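Hypothetical protein, haloacid dehalogenase-like hydrolase (PDB 1NRW) dephosphorylates five- and six-carbon sugar phosphates and nucleoside monophosphates in vitro, and FMN to a lesser extent, as a magnesium-dependent phosphatase of the HAD superfamily. Local coordinates at residues D12-N17 and V238-N243; K253-G258 and A268-L273. One frame throughout, in Å; residues are numbered along the deposited sequence.

Contact 1: D12-N17 and V238-N243; sequences DGTLLN and VGDSLN. With CA (calcium ion), chain D; PO4 (phosphate ion), chain B.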
loop_
_atom_site.group_PDB
_atom_site.type_symbol
_atom_site.label_atom_id
_atom_site.label_comp_id
_atom_site.label_asym_id
_atom_site.label_seq_id
_atom_site.Cartn_x
_atom_site.Cartn_y
_atom_site.Cartn_z
ATOM N N ASP A 12 5.249 -2.369 -2.437
ATOM C CA ASP A 12 5.267 -2.678 -3.871
ATOM C C ASP A 12 6.004 -1.608 -4.678
ATOM O O ASP A 12 5.905 -0.429 -4.375
ATOM C CB ASP A 12 3.834 -2.799 -4.395
ATOM C CG ASP A 12 3.123 -4.017 -3.850
ATOM O OD1 ASP A 12 3.302 -5.108 -4.422
ATOM O OD2 ASP A 12 2.404 -3.888 -2.840
ATOM N N GLY A 13 6.755 -2.029 -5.692
ATOM C CA GLY A 13 7.467 -1.091 -6.547
ATOM C C GLY A 13 8.551 -0.261 -5.888
ATOM O O GLY A 13 9.174 0.585 -6.535
ATOM N N THR A 14 8.793 -0.511 -4.607
ATOM C CA THR A 14 9.786 0.248 -3.858
ATOM C C THR A 14 10.710 -0.719 -3.121
ATOM O O THR A 14 11.808 -1.012 -3.608
ATOM C CB THR A 14 9.056 1.218 -2.894
ATOM O OG1 THR A 14 8.286 2.142 -3.677
ATOM C CG2 THR A 14 10.034 2.005 -2.023
ATOM N N LEU A 15 10.281 -1.227 -1.965
ATOM C CA LEU A 15 11.110 -2.186 -1.236
ATOM C C LEU A 15 11.181 -3.486 -2.037
ATOM O O LEU A 15 12.226 -4.142 -2.098
ATOM C CB LEU A 15 10.524 -2.484 0.150
ATOM C CG LEU A 15 11.331 -3.476 1.000
ATOM C CD1 LEU A 15 12.690 -2.864 1.343
ATOM C CD2 LEU A 15 10.561 -3.818 2.274
ATOM N N LEU A 16 10.062 -3.864 -2.645
ATOM C CA LEU A 16 10.026 -5.091 -3.435
ATOM C C LEU A 16 10.485 -4.857 -4.865
ATOM O O LEU A 16 10.175 -3.823 -5.461
ATOM C CB LEU A 16 8.604 -5.655 -3.465
ATOM C CG LEU A 16 7.999 -5.994 -2.096
ATOM C CD1 LEU A 16 6.567 -6.458 -2.278
ATOM C CD2 LEU A 16 8.822 -7.074 -1.404
ATOM N N ASN A 17 11.229 -5.814 -5.417
ATOM C CA ASN A 17 11.654 -5.693 -6.801
ATOM C C ASN A 17 10.524 -6.223 -7.682
ATOM O O ASN A 17 9.435 -6.532 -7.179
ATOM C CB ASN A 17 12.970 -6.449 -7.059
ATOM C CG ASN A 17 12.863 -7.950 -6.846
ATOM O OD1 ASN A 17 11.776 -8.520 -6.742
ATOM N ND2 ASN A 17 14.021 -8.609 -6.809
ATOM N N VAL A 238 9.960 7.158 1.001
ATOM C CA VAL A 238 10.305 6.803 -0.370
ATOM C C VAL A 238 9.197 5.952 -0.990
ATOM O O VAL A 238 8.611 5.102 -0.318
ATOM C CB VAL A 238 11.668 6.044 -0.402
ATOM C CG1 VAL A 238 11.592 4.767 0.433
ATOM C CG2 VAL A 238 12.063 5.732 -1.824
ATOM N N GLY A 239 8.899 6.201 -2.264
ATOM C CA GLY A 239 7.855 5.447 -2.945
ATOM C C GLY A 239 7.871 5.658 -4.450
ATOM O O GLY A 239 8.624 6.499 -4.950
ATOM N N ASP A 240 7.034 4.909 -5.171
ATOM C CA ASP A 240 6.966 5.006 -6.631
ATOM C C ASP A 240 5.570 5.322 -7.153
ATOM O O ASP A 240 5.421 5.880 -8.236
ATOM C CB ASP A 240 7.391 3.680 -7.271
ATOM C CG ASP A 240 6.415 2.554 -6.970
ATOM O OD1 ASP A 240 6.116 2.375 -5.781
ATOM O OD2 ASP A 240 5.945 1.855 -7.901
ATOM N N SER A 241 4.552 4.957 -6.380
ATOM C CA SER A 241 3.169 5.118 -6.809
ATOM C C SER A 241 2.368 6.295 -6.254
ATOM O O SER A 241 2.739 6.922 -5.264
ATOM C CB SER A 241 2.434 3.808 -6.545
ATOM O OG SER A 241 2.735 3.346 -5.240
ATOM N N LEU A 242 1.239 6.567 -6.900
ATOM C CA LEU A 242 0.387 7.690 -6.530
ATOM C C LEU A 242 -0.071 7.704 -5.076
ATOM O O LEU A 242 -0.198 8.775 -4.486
ATOM C CB LEU A 242 -0.828 7.755 -7.462
ATOM C CG LEU A 242 -1.722 8.988 -7.306
ATOM C CD1 LEU A 242 -0.895 10.258 -7.479
ATOM C CD2 LEU A 242 -2.860 8.932 -8.325
ATOM N N ASN A 243 -0.314 6.532 -4.495
ATOM C CA ASN A 243 -0.752 6.462 -3.105
ATOM C C ASN A 243 0.345 6.859 -2.112
ATOM O O ASN A 243 0.100 6.943 -0.906
ATOM C CB ASN A 243 -1.297 5.059 -2.788
ATOM C CG ASN A 243 -0.278 3.953 -3.033
ATOM O OD1 ASN A 243 0.594 4.073 -3.892
ATOM N ND2 ASN A 243 -0.406 2.851 -2.288
HETATM CA CA CA D . 4.100 1.272 -4.796
HETATM P P PO4 B . 1.641 -0.475 -2.280
HETATM O O1 PO4 B . 2.731 0.296 -2.909
HETATM O O2 PO4 B . 0.904 0.400 -1.333
HETATM O O3 PO4 B . 0.718 -0.964 -3.333
HETATM O O4 PO4 B . 2.222 -1.624 -1.546
HETATM O O HOH W 1 3.867 0.204 -7.032
#
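Asp-12 and Asp-240 meet through a metal: this buried contact is the active-site seam of the HAD core, where the turn after strand 6-10 faces the loop leaving strand 235-239. Calcium, sitting where the enzyme's magnesium is inferred to bind, takes Asp-12 O at 2.5 Å and, from across the seam, Asp-240 OD1 and Ser-241 OG. PO4 O1 and a water are also bound, and Asp-10, the nucleophile by similarity, supplies the sixth ligand. The same water donates to the second carboxylate oxygen, Asp-240 OD2, at 2.8 Å, so the two oxygens of Asp-240 have different jobs.

Thr-14 is a second-shell residue. Its OG1, anti to the carbonyl carbon (chi1 -63°), gives a 3.0 Å hydrogen bond to Asp-240 OD1, arriving from above the carboxylate plane, 41° out of it. Its methyl CG2 goes the other way, lying 4.0 Å from Val-238 CG1. An alanine here would probably leave Asp-240 OD1 without its hydroxyl donor and the carboxylate freer to turn about the metal. Gly-13, at positive phi, passes so near that a beta carbon there would clash with Asp-240 OD2.

On the phosphate side, Asp-12 N donates to PO4 O4 at 3.2 Å, nearly straight at 162°, while Asp-12 OD2 is salt-bridged to Arg-46. With one phosphate oxygen on the cation and another on a backbone N-H, the ion is held and probably polarised much as a substrate phosphoryl group would be.

Contact 2: K253-G258 and A268-L273; sequences KGVAMG and ADAVTL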
loop_
_atom_site.group_PDB
_atom_site.type_symbol
_atom_site.label_atom_id
_atom_site.label_comp_id
_atom_site.label_asym_id
_atom_site.label_seq_id
_atom_site.Cartn_x
_atom_site.Cartn_y
_atom_site.Cartn_z
ATOM N N LYS A 253 11.983 14.732 4.025
ATOM C CA LYS A 253 12.622 14.452 2.743
ATOM C C LYS A 253 11.820 13.399 1.987
ATOM O O LYS A 253 11.677 12.270 2.460
ATOM C CB LYS A 253 14.055 13.947 2.941
ATOM C CG LYS A 253 15.018 14.995 3.477
ATOM C CD LYS A 253 16.471 14.527 3.412
ATOM C CE LYS A 253 16.949 14.356 1.972
ATOM N NZ LYS A 253 18.424 14.119 1.886
ATOM N N GLY A 254 11.283 13.786 0.833
ATOM C CA GLY A 254 10.515 12.867 0.011
ATOM C C GLY A 254 11.408 12.304 -1.080
ATOM O O GLY A 254 12.037 13.063 -1.821
ATOM N N VAL A 255 11.474 10.978 -1.183
ATOM C CA VAL A 255 12.318 10.340 -2.191
ATOM C C VAL A 255 11.497 9.533 -3.193
ATOM O O VAL A 255 10.620 8.756 -2.813
ATOM C CB VAL A 255 13.355 9.398 -1.529
ATOM C CG1 VAL A 255 14.297 8.828 -2.586
ATOM C CG2 VAL A 255 14.145 10.154 -0.463
ATOM N N ALA A 256 11.783 9.726 -4.477
ATOM C CA ALA A 256 11.079 9.003 -5.526
ATOM C C ALA A 256 11.950 7.863 -6.044
ATOM O O ALA A 256 13.156 8.026 -6.217
ATOM C CB ALA A 256 10.729 9.944 -6.665
HETATM N N MSE A 257 11.341 6.706 -6.276
HETATM C CA MSE A 257 12.070 5.560 -6.814
HETATM C C MSE A 257 12.396 5.852 -8.280
HETATM O O MSE A 257 11.732 6.674 -8.915
HETATM C CB MSE A 257 11.201 4.297 -6.726
HETATM C CG MSE A 257 10.917 3.843 -5.302
HETATM SE SE MSE A 257 12.541 3.333 -4.395
HETATM C CE MSE A 257 13.120 1.935 -5.610
ATOM N N GLY A 258 13.412 5.181 -8.816
ATOM C CA GLY A 258 13.783 5.397 -10.207
ATOM C C GLY A 258 12.667 5.025 -11.175
ATOM O O GLY A 258 12.555 5.604 -12.258
ATOM N N ALA A 268 9.248 15.010 -5.480
ATOM C CA ALA A 268 10.345 14.509 -4.655
ATOM C C ALA A 268 11.517 15.473 -4.507
ATOM O O ALA A 268 11.788 16.285 -5.392
ATOM C CB ALA A 268 10.844 13.180 -5.210
ATOM N N ASP A 269 12.203 15.364 -3.373
ATOM C CA ASP A 269 13.372 16.187 -3.061
ATOM C C ASP A 269 14.628 15.452 -3.525
ATOM O O ASP A 269 15.695 16.050 -3.688
ATOM C CB ASP A 269 13.461 16.416 -1.553
ATOM C CG ASP A 269 12.201 17.029 -0.983
ATOM O OD1 ASP A 269 11.909 18.195 -1.317
ATOM O OD2 ASP A 269 11.500 16.345 -0.204
ATOM N N ALA A 270 14.491 14.144 -3.718
ATOM C CA ALA A 270 15.595 13.299 -4.149
ATOM C C ALA A 270 15.034 12.138 -4.959
ATOM O O ALA A 270 13.868 11.768 -4.802
ATOM C CB ALA A 270 16.364 12.774 -2.931
ATOM N N VAL A 271 15.859 11.579 -5.840
ATOM C CA VAL A 271 15.440 10.454 -6.667
ATOM C C VAL A 271 16.507 9.384 -6.554
ATOM O O VAL A 271 17.704 9.677 -6.636
ATOM C CB VAL A 271 15.289 10.858 -8.156
ATOM C CG1 VAL A 271 14.769 9.677 -8.972
ATOM C CG2 VAL A 271 14.339 12.046 -8.278
ATOM N N THR A 272 16.080 8.142 -6.356
ATOM C CA THR A 272 17.021 7.043 -6.222
ATOM C C THR A 272 16.917 6.096 -7.423
ATOM O O THR A 272 16.252 6.410 -8.413
ATOM C CB THR A 272 16.780 6.290 -4.884
ATOM O OG1 THR A 272 17.814 5.321 -4.675
ATOM C CG2 THR A 272 15.417 5.596 -4.887
ATOM N N LEU A 273 17.595 4.954 -7.345
ATOM C CA LEU A 273 17.589 3.973 -8.426
ATOM C C LEU A 273 16.238 3.254 -8.485
ATOM O O LEU A 273 15.377 3.482 -7.642
ATOM C CB LEU A 273 18.708 2.949 -8.205
ATOM C CG LEU A 273 20.080 3.557 -7.882
ATOM C CD1 LEU A 273 21.106 2.458 -7.659
ATOM C CD2 LEU A 273 20.506 4.468 -9.021
#
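Gly-254 O is gripped by two backbone N-H groups in succession, Asp-269 N at 2.8 Å and Ala-270 N at a longer 3.3 Å. Asp-269 also reaches back: its CG stands anti to the carbonyl carbon (chi1 -56°), which brings OD2 to Gly-254 N for a bond of 2.8 Å that is almost straight (172°) and uses the anti lone pair of the carboxylate. Both polar groups of the Gly-254 backbone are thus paired with one residue, Asp-269, just before the edge strand 270-271.

Beyond this point the two chains run as parallel strands. Ala-256 N donates to Ala-270 O and Ala-256 O accepts from Thr-272 N, each at 2.9 Å, the latter nearly along the C=O axis. Gly-258 N ends the pairing on Leu-273 O, which it meets from above the carbonyl plane rather than on a lone pair.

The side chains sort onto two faces. On one, Ala-268 CB points end-on into the flank of the Ala-256 methyl, CB to CB 3.5 Å, with Val-271 CG1 against Ala-256 O. On the other, Val-255 CG2 sits beside Ala-270 CB at 4.2 Å. Selenomethionine Met-257, bent at chi2 and chi3, runs alongside Thr-272 with SE 3.7 Å from its CG2, while Thr-272 OG1 turns to His-282 and Gly-279 O.

The segments belong to a beta-alpha-beta unit in which helix 262-267 makes the crossover and packs on Ala-256. Val-255 faces Met-283 of helix 279-286, strand 235-239 pairs with the inner strand, and 270-271 forms the sheet's edge.

In the fold
Contact 1 and contact 2, whose centres lie 11 Å apart, share the central sheet of the HAD core, in its parallel part: strand 235-239 runs beside 253-256, and 270-271 closes that end. Two probable backbone hydrogen bonds join them, Gly-239 N to Val-255 O at 3.1 Å and Gly-239 O to Met-257 N at 3.0 Å. Met-257 also bridges the two; its CG packs 3.5 Å from Thr-14 OG1, and the nearest atom of its side chain is about 7 Å from the calcium. Contact 1 supplies metal ligands; contact 2 is the pairing of the edge strand, touching that site through Met-257, which packs on Thr-14 and Asp-240.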